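Long-range contacts in protein-glutamine gamma-glutamyltransferase (Pagrus major, PDB 1G0D), which catalyses the cross-linking of proteins by forming isopeptide bonds between glutamine and lysine side chains, probably under the control of calcium: residues L151-N157 and R284-T290; N176-E181 and E623-L627. All blocks are in the same frame, centred on the assembly; numbering follows the deposited sequence.

Contact 1. Residues L151-N157 and R284-T290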
ATOM      1  N   LEU A 151      -8.425   9.745 -11.672  1.00 14.15           N
ATOM      2  CA  LEU A 151      -7.268  10.488 -11.185  1.00 13.73           C
ATOM      3  C   LEU A 151      -7.611  11.085  -9.821  1.00 14.97           C
ATOM      4  O   LEU A 151      -6.750  11.306  -8.974  1.00 17.26           O
ATOM      5  CB  LEU A 151      -6.877  11.583 -12.183  1.00  8.85           C
ATOM      6  CG  LEU A 151      -6.035  11.058 -13.346  1.00  5.90           C
ATOM      7  CD1 LEU A 151      -5.882  12.121 -14.427  1.00  6.40           C
ATOM      8  CD2 LEU A 151      -4.697  10.635 -12.819  1.00  4.79           C
ATOM      9  N   GLN A 152      -8.894  11.318  -9.600  1.00 16.07           N
ATOM     10  CA  GLN A 152      -9.360  11.880  -8.338  1.00 14.12           C
ATOM     11  C   GLN A 152      -9.165  10.893  -7.210  1.00 13.92           C
ATOM     12  O   GLN A 152      -8.866  11.279  -6.078  1.00 13.62           O
ATOM     13  CB  GLN A 152     -10.836  12.239  -8.461  1.00 13.97           C
ATOM     14  CG  GLN A 152     -11.413  12.821  -7.230  1.00 20.28           C
ATOM     15  CD  GLN A 152     -10.580  13.960  -6.705  1.00 29.89           C
ATOM     16  OE1 GLN A 152     -10.167  14.856  -7.485  1.00 26.83           O
ATOM     17  NE2 GLN A 152     -10.317  13.944  -5.377  1.00 26.60           N
ATOM     18  N   GLU A 153      -9.360   9.612  -7.528  1.00 14.05           N
ATOM     19  CA  GLU A 153      -9.193   8.551  -6.552  1.00 13.81           C
ATOM     20  C   GLU A 153      -7.739   8.125  -6.456  1.00 15.54           C
ATOM     21  O   GLU A 153      -7.168   8.065  -5.370  1.00 15.73           O
ATOM     22  CB  GLU A 153     -10.022   7.333  -6.937  1.00 13.80           C
ATOM     23  CG  GLU A 153      -9.769   6.104  -6.046  1.00 16.22           C
ATOM     24  CD  GLU A 153     -10.200   6.301  -4.584  1.00 21.55           C
ATOM     25  OE1 GLU A 153     -10.948   7.260  -4.302  1.00 25.05           O
ATOM     26  OE2 GLU A 153      -9.795   5.496  -3.708  1.00 26.38           O
ATOM     27  N   TYR A 154      -7.138   7.857  -7.609  1.00 13.50           N
ATOM     28  CA  TYR A 154      -5.759   7.404  -7.663  1.00 10.39           C
ATOM     29  C   TYR A 154      -4.644   8.432  -7.492  1.00 10.24           C
ATOM     30  O   TYR A 154      -3.486   8.045  -7.398  1.00 13.80           O
ATOM     31  CB  TYR A 154      -5.552   6.628  -8.942  1.00  7.46           C
ATOM     32  CG  TYR A 154      -6.588   5.561  -9.131  1.00  7.19           C
ATOM     33  CD1 TYR A 154      -7.002   4.779  -8.043  1.00  2.00           C
ATOM     34  CD2 TYR A 154      -7.145   5.318 -10.395  1.00  5.77           C
ATOM     35  CE1 TYR A 154      -7.933   3.784  -8.207  1.00  4.14           C
ATOM     36  CE2 TYR A 154      -8.085   4.317 -10.580  1.00  3.96           C
ATOM     37  CZ  TYR A 154      -8.469   3.553  -9.479  1.00  8.40           C
ATOM     38  OH  TYR A 154      -9.347   2.518  -9.659  1.00 13.62           O
ATOM     39  N   VAL A 155      -4.968   9.723  -7.482  1.00 10.01           N
ATOM     40  CA  VAL A 155      -3.950  10.760  -7.239  1.00 10.36           C
ATOM     41  C   VAL A 155      -4.435  11.707  -6.148  1.00  9.96           C
ATOM     42  O   VAL A 155      -3.766  11.912  -5.148  1.00 15.67           O
ATOM     43  CB  VAL A 155      -3.600  11.678  -8.449  1.00  9.58           C
ATOM     44  CG1 VAL A 155      -2.636  12.774  -7.974  1.00  3.96           C
ATOM     45  CG2 VAL A 155      -2.936  10.914  -9.544  1.00  9.25           C
ATOM     46  N   MET A 156      -5.619  12.257  -6.320  1.00 10.62           N
ATOM     47  CA  MET A 156      -6.140  13.220  -5.369  1.00  9.20           C
ATOM     48  C   MET A 156      -6.763  12.749  -4.079  1.00  8.98           C
ATOM     49  O   MET A 156      -6.819  13.501  -3.126  1.00 13.30           O
ATOM     50  CB  MET A 156      -7.104  14.133  -6.108  1.00  8.68           C
ATOM     51  CG  MET A 156      -6.397  14.858  -7.251  1.00  7.61           C
ATOM     52  SD  MET A 156      -5.350  16.071  -6.543  1.00 13.10           S
ATOM     53  CE  MET A 156      -4.120  16.078  -7.621  1.00 13.59           C
ATOM     54  N   ASN A 157      -7.251  11.523  -4.022  1.00 13.79           N
ATOM     55  CA  ASN A 157      -7.856  11.064  -2.780  1.00 10.43           C
ATOM     56  C   ASN A 157      -6.816  10.733  -1.701  1.00 11.80           C
ATOM     57  O   ASN A 157      -5.833  10.030  -1.960  1.00 14.75           O
ATOM     58  CB  ASN A 157      -8.730   9.860  -3.036  1.00  7.78           C
ATOM     59  CG  ASN A 157      -9.585   9.564  -1.853  1.00 14.35           C
ATOM     60  OD1 ASN A 157      -9.313  10.075  -0.765  1.00 14.11           O
ATOM     61  ND2 ASN A 157     -10.619   8.755  -2.030  1.00  9.16           N
ATOM     62  N   ARG A 284       1.494   8.831  -5.003  1.00 13.18           N
ATOM     63  CA  ARG A 284       0.350   9.711  -5.215  1.00 10.86           C
ATOM     64  C   ARG A 284       0.866  11.152  -5.055  1.00 12.88           C
ATOM     65  O   ARG A 284       0.669  11.973  -5.921  1.00 18.05           O
ATOM     66  CB  ARG A 284      -0.750   9.398  -4.213  1.00  2.00           C
ATOM     67  CG  ARG A 284      -1.722   8.415  -4.774  1.00  2.00           C
ATOM     68  CD  ARG A 284      -2.974   8.272  -3.945  1.00  2.00           C
ATOM     69  NE  ARG A 284      -3.663   7.026  -4.314  1.00  3.51           N
ATOM     70  CZ  ARG A 284      -4.850   6.665  -3.842  1.00  4.49           C
ATOM     71  NH1 ARG A 284      -5.476   7.457  -2.983  1.00  3.64           N
ATOM     72  NH2 ARG A 284      -5.432   5.532  -4.229  1.00  2.00           N
ATOM     73  N   CYS A 285       1.581  11.449  -3.974  1.00 17.93           N
ATOM     74  CA  CYS A 285       2.133  12.799  -3.777  1.00 15.23           C
ATOM     75  C   CYS A 285       2.983  13.290  -4.949  1.00 15.22           C
ATOM     76  O   CYS A 285       2.840  14.416  -5.366  1.00 21.03           O
ATOM     77  CB  CYS A 285       2.989  12.869  -2.512  1.00 12.20           C
ATOM     78  SG  CYS A 285       3.366  14.564  -1.957  1.00 14.26           S
ATOM     79  N   LEU A 286       3.874  12.467  -5.485  1.00 14.38           N
ATOM     80  CA  LEU A 286       4.708  12.920  -6.590  1.00  9.12           C
ATOM     81  C   LEU A 286       3.905  13.021  -7.871  1.00  9.46           C
ATOM     82  O   LEU A 286       4.374  13.583  -8.859  1.00 10.82           O
ATOM     83  CB  LEU A 286       5.907  11.986  -6.790  1.00  4.23           C
ATOM     84  CG  LEU A 286       6.861  11.956  -5.592  1.00 10.08           C
ATOM     85  CD1 LEU A 286       8.147  11.214  -5.943  1.00  7.84           C
ATOM     86  CD2 LEU A 286       7.209  13.355  -5.158  1.00  7.26           C
ATOM     87  N   GLY A 287       2.706  12.454  -7.882  1.00  9.94           N
ATOM     88  CA  GLY A 287       1.897  12.563  -9.082  1.00  8.79           C
ATOM     89  C   GLY A 287       1.684  11.313  -9.908  1.00 12.57           C
ATOM     90  O   GLY A 287       1.080  11.366 -10.991  1.00 16.31           O
ATOM     91  N   ILE A 288       2.151  10.171  -9.439  1.00 10.38           N
ATOM     92  CA  ILE A 288       1.949   8.969 -10.236  1.00  8.70           C
ATOM     93  C   ILE A 288       0.704   8.272  -9.730  1.00  9.18           C
ATOM     94  O   ILE A 288       0.626   7.941  -8.559  1.00 13.19           O
ATOM     95  CB  ILE A 288       3.177   8.015 -10.136  1.00  5.70           C
ATOM     96  CG1 ILE A 288       4.456   8.760 -10.563  1.00  4.81           C
ATOM     97  CG2 ILE A 288       2.987   6.818 -11.022  1.00  2.00           C
ATOM     98  CD1 ILE A 288       5.734   7.900 -10.568  1.00  4.99           C
ATOM     99  N   PRO A 289      -0.301   8.071 -10.594  1.00  9.52           N
ATOM    100  CA  PRO A 289      -1.544   7.398 -10.190  1.00 11.27           C
ATOM    101  C   PRO A 289      -1.253   6.035  -9.514  1.00 15.02           C
ATOM    102  O   PRO A 289      -0.597   5.161 -10.107  1.00 17.94           O
ATOM    103  CB  PRO A 289      -2.309   7.258 -11.499  1.00  7.82           C
ATOM    104  CG  PRO A 289      -1.760   8.279 -12.352  1.00  8.01           C
ATOM    105  CD  PRO A 289      -0.342   8.476 -12.000  1.00  9.58           C
ATOM    106  N   THR A 290      -1.748   5.840  -8.287  1.00 14.00           N
ATOM    107  CA  THR A 290      -1.454   4.604  -7.524  1.00 10.24           C
ATOM    108  C   THR A 290      -2.605   4.052  -6.650  1.00  8.72           C
ATOM    109  O   THR A 290      -3.406   4.803  -6.077  1.00 12.98           O
ATOM    110  CB  THR A 290      -0.184   4.888  -6.620  1.00 10.12           C
ATOM    111  OG1 THR A 290       0.906   5.304  -7.454  1.00  7.82           O
ATOM    112  CG2 THR A 290       0.241   3.683  -5.800  1.00 10.46           C
TER
HETATM  113  O   HOH W   1      -7.763   6.229  -2.064  1.00 13.92           O
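The last turns of helix 148-156 pack against the turn that leads from helix 272-286 into strand 290-298, inside the papain-like catalytic core; the active-site cysteine, C272, starts the second helix. L151 opens the contact by laying CD2 on P289 CG (3.8 Å). E153 works through a water: its OE2 accepts from water 1 (2.7 Å), which accepts in turn from R284 NH1 (2.8 Å), while K426 forms a salt bridge with the same carboxylate. The carbonyl of Y154 is the central link. Its O takes the amide of T290 (N to O 2.9 Å, nearly straight at 170°) and a CA-H···O contact from P289 CA at 3.5 Å. The Y154 ring turns its edge to the R284 guanidinium (CD1 to NH2 4.2 Å) and meets W351 edge-to-face; the Y154 side chain lies about 5 Å from that of E434, probably a calcium ligand. V155 covers the proline, CG2 to P289 CA 3.8 Å. Beyond the helix, N157 O receives R284 NH1 (2.8 Å), and N157 ND2 ties back to E153 OE1 (2.7 Å). R284 is held from its own side too, as NE and NH2 both donate to T290 O at 2.8 Å. A Schellman motif, with positive phi at G287, ends helix 272-286 and leads into P289 and T290, whose backbone meets Y154 O. The buried arginine is satisfied largely by backbone carbonyls and water, its charge 4.4 Å from the nearest carboxylate oxygen (NH2 to E153 OE2), so a cationic side chain joins the two helices and the first strand of the catalytic sheet.

Contact 2. Residues N176-E181 and E623-L627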
ATOM      1  N   ASN A 176      -5.018   6.681   6.132  1.00 11.40           N
ATOM      2  CA  ASN A 176      -4.898   8.083   5.804  1.00 10.97           C
ATOM      3  C   ASN A 176      -3.595   8.231   5.019  1.00 14.72           C
ATOM      4  O   ASN A 176      -2.499   8.275   5.599  1.00 19.38           O
ATOM      5  CB  ASN A 176      -4.893   8.905   7.103  1.00 10.48           C
ATOM      6  CG  ASN A 176      -4.535  10.371   6.896  1.00 14.76           C
ATOM      7  OD1 ASN A 176      -4.482  10.861   5.774  1.00 19.56           O
ATOM      8  ND2 ASN A 176      -4.270  11.076   7.992  1.00 18.72           N
ATOM      9  N   TYR A 177      -3.693   8.281   3.694  1.00 13.89           N
ATOM     10  CA  TYR A 177      -2.481   8.417   2.895  1.00  9.80           C
ATOM     11  C   TYR A 177      -1.834   9.756   3.170  1.00 12.76           C
ATOM     12  O   TYR A 177      -0.620   9.897   3.041  1.00 14.82           O
ATOM     13  CB  TYR A 177      -2.784   8.299   1.415  1.00  5.61           C
ATOM     14  CG  TYR A 177      -3.318   6.958   1.029  1.00  3.99           C
ATOM     15  CD1 TYR A 177      -2.626   5.801   1.325  1.00  7.37           C
ATOM     16  CD2 TYR A 177      -4.548   6.848   0.384  1.00  6.37           C
ATOM     17  CE1 TYR A 177      -3.149   4.547   0.986  1.00  6.80           C
ATOM     18  CE2 TYR A 177      -5.081   5.635   0.047  1.00  5.38           C
ATOM     19  CZ  TYR A 177      -4.386   4.480   0.347  1.00 10.73           C
ATOM     20  OH  TYR A 177      -4.949   3.279  -0.005  1.00 10.78           O
ATOM     21  N   GLY A 178      -2.651  10.735   3.531  1.00 13.44           N
ATOM     22  CA  GLY A 178      -2.150  12.070   3.830  1.00 10.67           C
ATOM     23  C   GLY A 178      -1.064  12.629   2.925  1.00 12.37           C
ATOM     24  O   GLY A 178      -0.156  13.261   3.431  1.00 16.25           O
ATOM     25  N   GLN A 179      -1.125  12.423   1.604  1.00 11.38           N
ATOM     26  CA  GLN A 179      -0.077  12.957   0.730  1.00 10.21           C
ATOM     27  C   GLN A 179      -0.007  14.485   0.651  1.00 12.71           C
ATOM     28  O   GLN A 179       1.026  15.044   0.255  1.00 14.52           O
ATOM     29  CB  GLN A 179      -0.195  12.389  -0.686  1.00  8.96           C
ATOM     30  CG  GLN A 179      -1.515  12.628  -1.341  1.00  8.99           C
ATOM     31  CD  GLN A 179      -2.469  11.494  -1.114  1.00 11.72           C
ATOM     32  OE1 GLN A 179      -2.354  10.727  -0.134  1.00 12.98           O
ATOM     33  NE2 GLN A 179      -3.429  11.371  -2.014  1.00 10.16           N
ATOM     34  N   PHE A 180      -1.076  15.172   1.050  1.00 13.77           N
ATOM     35  CA  PHE A 180      -1.073  16.639   1.002  1.00 14.48           C
ATOM     36  C   PHE A 180      -0.947  17.309   2.366  1.00 16.53           C
ATOM     37  O   PHE A 180      -1.163  18.521   2.484  1.00 12.45           O
ATOM     38  CB  PHE A 180      -2.323  17.151   0.288  1.00 11.45           C
ATOM     39  CG  PHE A 180      -2.463  16.613  -1.103  1.00 15.20           C
ATOM     40  CD1 PHE A 180      -1.348  16.532  -1.947  1.00 16.02           C
ATOM     41  CD2 PHE A 180      -3.679  16.136  -1.548  1.00  9.68           C
ATOM     42  CE1 PHE A 180      -1.441  15.984  -3.199  1.00 11.21           C
ATOM     43  CE2 PHE A 180      -3.796  15.589  -2.796  1.00  9.04           C
ATOM     44  CZ  PHE A 180      -2.673  15.508  -3.630  1.00 14.52           C
ATOM     45  N   GLU A 181      -0.603  16.509   3.384  1.00 19.78           N
ATOM     46  CA  GLU A 181      -0.409  16.994   4.755  1.00 20.33           C
ATOM     47  C   GLU A 181       0.890  17.752   4.767  1.00 20.02           C
ATOM     48  O   GLU A 181       1.748  17.524   3.931  1.00 24.53           O
ATOM     49  CB  GLU A 181      -0.357  15.837   5.744  1.00 23.64           C
ATOM     50  CG  GLU A 181      -1.707  15.141   5.956  1.00 25.23           C
ATOM     51  CD  GLU A 181      -2.753  15.984   6.698  1.00 26.80           C
ATOM     52  OE1 GLU A 181      -2.945  15.737   7.906  1.00 31.21           O
ATOM     53  OE2 GLU A 181      -3.396  16.868   6.087  1.00 28.64           O
ATOM     54  N   GLU A 623      -6.189  10.339  14.091  1.00 15.54           N
ATOM     55  CA  GLU A 623      -5.622  11.095  12.989  1.00 14.96           C
ATOM     56  C   GLU A 623      -6.579  11.176  11.813  1.00 17.52           C
ATOM     57  O   GLU A 623      -7.494  10.362  11.681  1.00 18.99           O
ATOM     58  CB  GLU A 623      -4.327  10.464  12.534  1.00 12.29           C
ATOM     59  CG  GLU A 623      -4.557   9.387  11.535  1.00 16.02           C
ATOM     60  CD  GLU A 623      -3.291   8.995  10.840  1.00 20.81           C
ATOM     61  OE1 GLU A 623      -2.600   9.891  10.306  1.00 23.27           O
ATOM     62  OE2 GLU A 623      -2.982   7.785  10.841  1.00 22.07           O
ATOM     63  N   GLY A 624      -6.354  12.168  10.954  1.00 19.10           N
ATOM     64  CA  GLY A 624      -7.181  12.328   9.775  1.00 19.11           C
ATOM     65  C   GLY A 624      -6.568  13.350   8.837  1.00 20.69           C
ATOM     66  O   GLY A 624      -6.189  14.423   9.298  1.00 20.79           O
ATOM     67  N   ALA A 625      -6.422  13.010   7.548  1.00 20.62           N
ATOM     68  CA  ALA A 625      -5.878  13.933   6.549  1.00 18.01           C
ATOM     69  C   ALA A 625      -6.815  15.116   6.634  1.00 19.47           C
ATOM     70  O   ALA A 625      -8.032  14.931   6.570  1.00 17.71           O
ATOM     71  CB  ALA A 625      -5.963  13.322   5.151  1.00 14.30           C
ATOM     72  N   GLY A 626      -6.275  16.313   6.823  1.00 18.81           N
ATOM     73  CA  GLY A 626      -7.138  17.477   6.889  1.00 17.92           C
ATOM     74  C   GLY A 626      -7.893  17.719   8.180  1.00 20.82           C
ATOM     75  O   GLY A 626      -8.486  18.789   8.336  1.00 21.09           O
ATOM     76  N   LEU A 627      -7.902  16.742   9.095  1.00 22.73           N
ATOM     77  CA  LEU A 627      -8.572  16.867  10.412  1.00 19.60           C
ATOM     78  C   LEU A 627      -7.492  17.061  11.511  1.00 21.79           C
ATOM     79  O   LEU A 627      -7.454  18.099  12.163  1.00 25.67           O
ATOM     80  CB  LEU A 627      -9.422  15.626  10.729  1.00 16.24           C
ATOM     81  CG  LEU A 627     -10.692  15.391   9.900  1.00 18.58           C
ATOM     82  CD1 LEU A 627     -11.578  14.310  10.553  1.00 16.71           C
ATOM     83  CD2 LEU A 627     -11.449  16.706   9.768  1.00 19.21           C
TER
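The tip of a beta hairpin in the C-terminal Ig-like domain, joining strands 619-624 and 628-634, sits on the loop between strand 169-176 and helix 184-193 of the catalytic core. E623, ending its strand, points toward the core; OE1 takes a weak hydrogen bond from N176 ND2 (3.1 Å), and OE2 is bonded to T250 OG1. From G624 the chain makes a type II beta turn, with L627 N returning to G624 O at 2.9 Å. A625 is the residue nearest the core backbone, its CA 5.0 Å from that of G178. Its methyl lies 4.2 Å (CB to CA) from G178, and N176 OD1 crowds A625 CB at 2.9 Å. G178 itself opens the type I turn that runs to E181. G626 has positive phi, which suits glycine, and offers its amide to the core. The E181 carboxylate, also in a salt bridge with R655, receives it: G626 N to E181 OE2 measures 3.0 Å.

In the fold
From the N terminus, the chain passes the N-terminal beta domain and enters the core at helix 148-156, runs through strands 159-164 and 169-176 to the 176-181 loop, and then through a series of helices to helix 272-286, where contact 1 closes a loop with 126 residues between its segments. Contact 2 closes a far larger one of 441 residues, bringing the C-terminal domain back onto the core. Their segments alternate, so the loops cross. The contact centres lie about 14 Å apart, and the two touch chiefly through Q179, whose NE2 probably hydrogen-bonds N157 O (2.8 Å) and V155 O (3.2 Å). Contact 1 joins parts of the core; contact 2 docks another domain on it.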